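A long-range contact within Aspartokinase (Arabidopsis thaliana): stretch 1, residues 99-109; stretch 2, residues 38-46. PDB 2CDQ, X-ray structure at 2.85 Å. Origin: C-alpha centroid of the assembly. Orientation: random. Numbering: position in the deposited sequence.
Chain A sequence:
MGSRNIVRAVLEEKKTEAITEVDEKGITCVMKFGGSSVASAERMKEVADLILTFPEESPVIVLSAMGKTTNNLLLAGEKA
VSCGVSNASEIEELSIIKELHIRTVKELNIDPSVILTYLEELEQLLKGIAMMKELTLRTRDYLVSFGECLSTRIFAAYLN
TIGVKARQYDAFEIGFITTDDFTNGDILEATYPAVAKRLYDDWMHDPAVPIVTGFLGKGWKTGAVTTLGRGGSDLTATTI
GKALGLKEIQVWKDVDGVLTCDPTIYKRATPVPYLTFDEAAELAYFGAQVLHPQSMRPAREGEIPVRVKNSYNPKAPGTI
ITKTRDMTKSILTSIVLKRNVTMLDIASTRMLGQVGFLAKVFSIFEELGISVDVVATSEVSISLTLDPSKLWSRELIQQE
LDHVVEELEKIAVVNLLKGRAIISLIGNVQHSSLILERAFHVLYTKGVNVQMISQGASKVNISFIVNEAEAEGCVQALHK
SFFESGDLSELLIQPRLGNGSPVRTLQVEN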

# COMPACT_ATOMS: atom_id res chain seq x y z
N GLU A 99 8.88 31.96 34.32
CA GLU A 99 9.97 31.79 35.27
C GLU A 99 11.25 31.23 34.63
O GLU A 99 12.34 31.62 35.03
CB GLU A 99 9.54 31.02 36.54
CG GLU A 99 9.87 29.53 36.61
CD GLU A 99 11.32 29.24 36.99
OE1 GLU A 99 11.79 29.74 38.04
OE2 GLU A 99 11.99 28.50 36.24
N LEU A 100 11.12 30.35 33.63
CA LEU A 100 12.29 29.79 32.95
C LEU A 100 13.13 30.92 32.35
O LEU A 100 14.35 30.97 32.53
CB LEU A 100 11.89 28.82 31.84
CG LEU A 100 12.84 27.70 31.36
CD1 LEU A 100 12.43 27.22 29.98
CD2 LEU A 100 14.30 28.08 31.32
N HIS A 101 12.46 31.83 31.65
CA HIS A 101 13.14 32.90 30.93
C HIS A 101 13.64 34.02 31.85
O HIS A 101 14.74 34.55 31.64
CB HIS A 101 12.26 33.41 29.79
CG HIS A 101 12.09 32.41 28.70
ND1 HIS A 101 11.14 31.41 28.75
CD2 HIS A 101 12.78 32.23 27.55
CE1 HIS A 101 11.24 30.67 27.66
NE2 HIS A 101 12.22 31.14 26.91
N ILE A 102 12.84 34.36 32.85
CA ILE A 102 13.25 35.31 33.89
C ILE A 102 14.50 34.80 34.62
O ILE A 102 15.45 35.55 34.83
CB ILE A 102 12.09 35.64 34.87
CG1 ILE A 102 11.08 36.59 34.19
CG2 ILE A 102 12.62 36.26 36.16
CD1 ILE A 102 9.73 36.68 34.88
N ARG A 103 14.48 33.52 34.99
CA ARG A 103 15.60 32.89 35.70
C ARG A 103 16.86 32.73 34.83
O ARG A 103 17.98 32.88 35.32
CB ARG A 103 15.17 31.53 36.26
CG ARG A 103 16.12 30.92 37.29
CD ARG A 103 15.50 29.74 38.04
NE ARG A 103 14.84 28.78 37.16
CZ ARG A 103 15.47 27.87 36.42
NH1 ARG A 103 16.79 27.78 36.44
NH2 ARG A 103 14.77 27.05 35.65
N THR A 104 16.67 32.42 33.54
CA THR A 104 17.78 32.27 32.60
C THR A 104 18.52 33.60 32.41
O THR A 104 19.75 33.64 32.35
CB THR A 104 17.29 31.74 31.23
OG1 THR A 104 16.58 30.51 31.42
CG2 THR A 104 18.45 31.50 30.27
N VAL A 105 17.74 34.67 32.31
CA VAL A 105 18.27 36.03 32.25
C VAL A 105 19.09 36.34 33.52
O VAL A 105 20.20 36.89 33.43
CB VAL A 105 17.11 37.04 32.07
CG1 VAL A 105 17.50 38.44 32.53
CG2 VAL A 105 16.66 37.05 30.63
N LYS A 106 18.55 35.96 34.67
CA LYS A 106 19.20 36.15 35.96
C LYS A 106 20.59 35.52 35.96
O LYS A 106 21.57 36.18 36.29
CB LYS A 106 18.34 35.54 37.09
CG LYS A 106 18.57 36.12 38.49
CD LYS A 106 18.75 35.02 39.55
CE LYS A 106 17.54 34.08 39.69
NZ LYS A 106 17.92 32.75 40.27
N GLU A 107 20.66 34.25 35.57
CA GLU A 107 21.89 33.49 35.62
C GLU A 107 22.92 33.91 34.57
O GLU A 107 24.12 33.91 34.83
CB GLU A 107 21.62 31.99 35.49
CG GLU A 107 22.88 31.16 35.52
CD GLU A 107 22.62 29.67 35.49
OE1 GLU A 107 23.59 28.93 35.24
OE2 GLU A 107 21.45 29.25 35.71
N LEU A 108 22.45 34.26 33.38
CA LEU A 108 23.36 34.66 32.33
C LEU A 108 23.79 36.11 32.54
O LEU A 108 24.67 36.62 31.83
CB LEU A 108 22.75 34.44 30.94
CG LEU A 108 22.57 32.98 30.52
CD1 LEU A 108 22.05 32.90 29.09
CD2 LEU A 108 23.85 32.16 30.67
N ASN A 109 23.18 36.75 33.53
CA ASN A 109 23.50 38.12 33.93
C ASN A 109 23.28 39.15 32.81
O ASN A 109 24.16 39.97 32.52
CB ASN A 109 24.92 38.18 34.50
CG ASN A 109 25.18 39.44 35.28
OD1 ASN A 109 24.44 39.79 36.21
ND2 ASN A 109 26.24 40.14 34.92
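Stretch 2, residues 38-46: VASAERMKE

Stretch 1 is helical from E99, continuing a helix that begins earlier in the chain. Its i to i+4 bonds are regular, for example T104 N to L100 O at 2.9 Å and L108 N to T104 O at 3.0 Å. N109 leaves the helix with positive phi (61°) in a Schellman motif. In stretch 2, A39 and S40 lie outside the helix that starts at A41 and runs on past E46. S40 is the N-cap. Its chi1 is p (73°), and its OG accepts a weak bond from R43 N at 3.3 Å.

The two helix axes approach to 10.0 Å, and their N-to-C directions differ by 53°. The helices therefore cross obliquely while running broadly the same way. The backbones come nearest at T104 and A41, with their CA atoms 5.1 Å apart. This is close for two helices, and the small side chain of A41 occupies the tight point. The contact buries 385 Å² in all, counting both sides.

A41 points its CB toward stretch 1 and is the centre of the packing. Its CB lies 3.8 Å from T104 CG2, 3.7 Å from L108 CD2 and 3.5 Å from E107 CD. T104 is m (chi1 -56°). Its OG1 donates to L100 O at 2.5 Å, within its own helix, while its CG2 faces the first turn of the other. One turn later in stretch 2, M44 also points toward stretch 1. M44 SD packs 3.8 Å from L108 CD1 and 4.3 Å from T104 CG2. L108 CD2 also reaches K45 CE at 4.0 Å. Toward the start of stretch 1, L100 CD2 rests 3.7 Å from A39 O.

No direct hydrogen bond joins the stretches. Two waters bridge them at the start of the second helix, where backbone NH groups lack partners from a preceding turn. Water 1 accepts from A41 N and donates to T104 OG1, at 2.8 Å from each atom. Water 2 accepts from E42 N at 2.8 Å and donates to E107 OE2 at 2.9 Å.

E107 is extended, with chi1 and chi2 both t, and its carboxylate reaches the second helix. E107 OE1 forms a long salt bridge with K45 NZ at 3.8 Å. The same OE1 lies 3.5 Å from E42 OE1. That pair is two acceptors of like charge and is not hydrogen-bonded. The charged groups thus border an apolar patch formed by A41, M44, L108 and the methyl of T104.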

# COMPACT_ATOMS: atom_id res chain seq x y z
N VAL A 38 19.53 24.20 24.37
CA VAL A 38 19.35 25.52 24.97
C VAL A 38 18.19 25.50 25.99
O VAL A 38 17.45 26.47 26.12
CB VAL A 38 19.19 26.64 23.90
CG1 VAL A 38 20.50 26.86 23.16
CG2 VAL A 38 18.08 26.31 22.90
N ALA A 39 18.07 24.39 26.72
CA ALA A 39 16.99 24.21 27.70
C ALA A 39 17.15 25.07 28.95
O ALA A 39 16.18 25.29 29.68
CB ALA A 39 16.87 22.74 28.08
N SER A 40 18.37 25.53 29.20
CA SER A 40 18.69 26.35 30.38
C SER A 40 19.92 27.22 30.15
O SER A 40 20.67 27.01 29.19
CB SER A 40 18.90 25.46 31.61
OG SER A 40 20.14 24.77 31.54
N ALA A 41 20.13 28.18 31.04
CA ALA A 41 21.34 29.00 31.04
C ALA A 41 22.61 28.14 31.02
O ALA A 41 23.58 28.46 30.32
CB ALA A 41 21.35 29.92 32.24
N GLU A 42 22.59 27.03 31.76
CA GLU A 42 23.74 26.15 31.84
C GLU A 42 24.03 25.46 30.50
O GLU A 42 25.18 25.42 30.05
CB GLU A 42 23.57 25.12 32.96
CG GLU A 42 24.83 24.33 33.29
CD GLU A 42 25.95 25.19 33.87
OE1 GLU A 42 25.66 26.25 34.47
OE2 GLU A 42 27.13 24.79 33.74
N ARG A 43 22.99 24.95 29.85
CA ARG A 43 23.16 24.31 28.55
C ARG A 43 23.56 25.33 27.50
O ARG A 43 24.37 25.03 26.62
CB ARG A 43 21.90 23.55 28.14
CG ARG A 43 21.66 22.27 28.94
CD ARG A 43 22.47 21.11 28.41
NE ARG A 43 21.71 20.33 27.44
CZ ARG A 43 22.22 19.42 26.61
NH1 ARG A 43 23.52 19.16 26.60
NH2 ARG A 43 21.43 18.77 25.77
N MET A 44 23.02 26.54 27.60
CA MET A 44 23.40 27.64 26.72
C MET A 44 24.90 27.90 26.82
O MET A 44 25.56 28.15 25.82
CB MET A 44 22.61 28.91 27.06
CG MET A 44 21.22 28.96 26.46
SD MET A 44 20.45 30.59 26.58
CE MET A 44 18.88 30.31 25.78
N LYS A 45 25.44 27.82 28.04
CA LYS A 45 26.87 28.02 28.27
C LYS A 45 27.72 27.02 27.49
O LYS A 45 28.82 27.35 27.06
CB LYS A 45 27.20 27.98 29.77
CG LYS A 45 26.80 29.24 30.55
CD LYS A 45 27.28 29.18 32.00
CE LYS A 45 26.55 30.21 32.87
NZ LYS A 45 26.99 30.21 34.30
N GLU A 46 27.19 25.81 27.31
CA GLU A 46 27.86 24.77 26.51
C GLU A 46 27.91 25.20 25.04
O GLU A 46 28.94 25.04 24.38
CB GLU A 46 27.15 23.42 26.62
CG GLU A 46 27.15 22.79 28.02
CD GLU A 46 26.52 21.40 28.05
OE1 GLU A 46 25.67 21.10 27.18
OE2 GLU A 46 26.87 20.59 28.94
O HOH W 1 18.18 28.75 32.94
O HOH W 2 20.95 26.93 34.07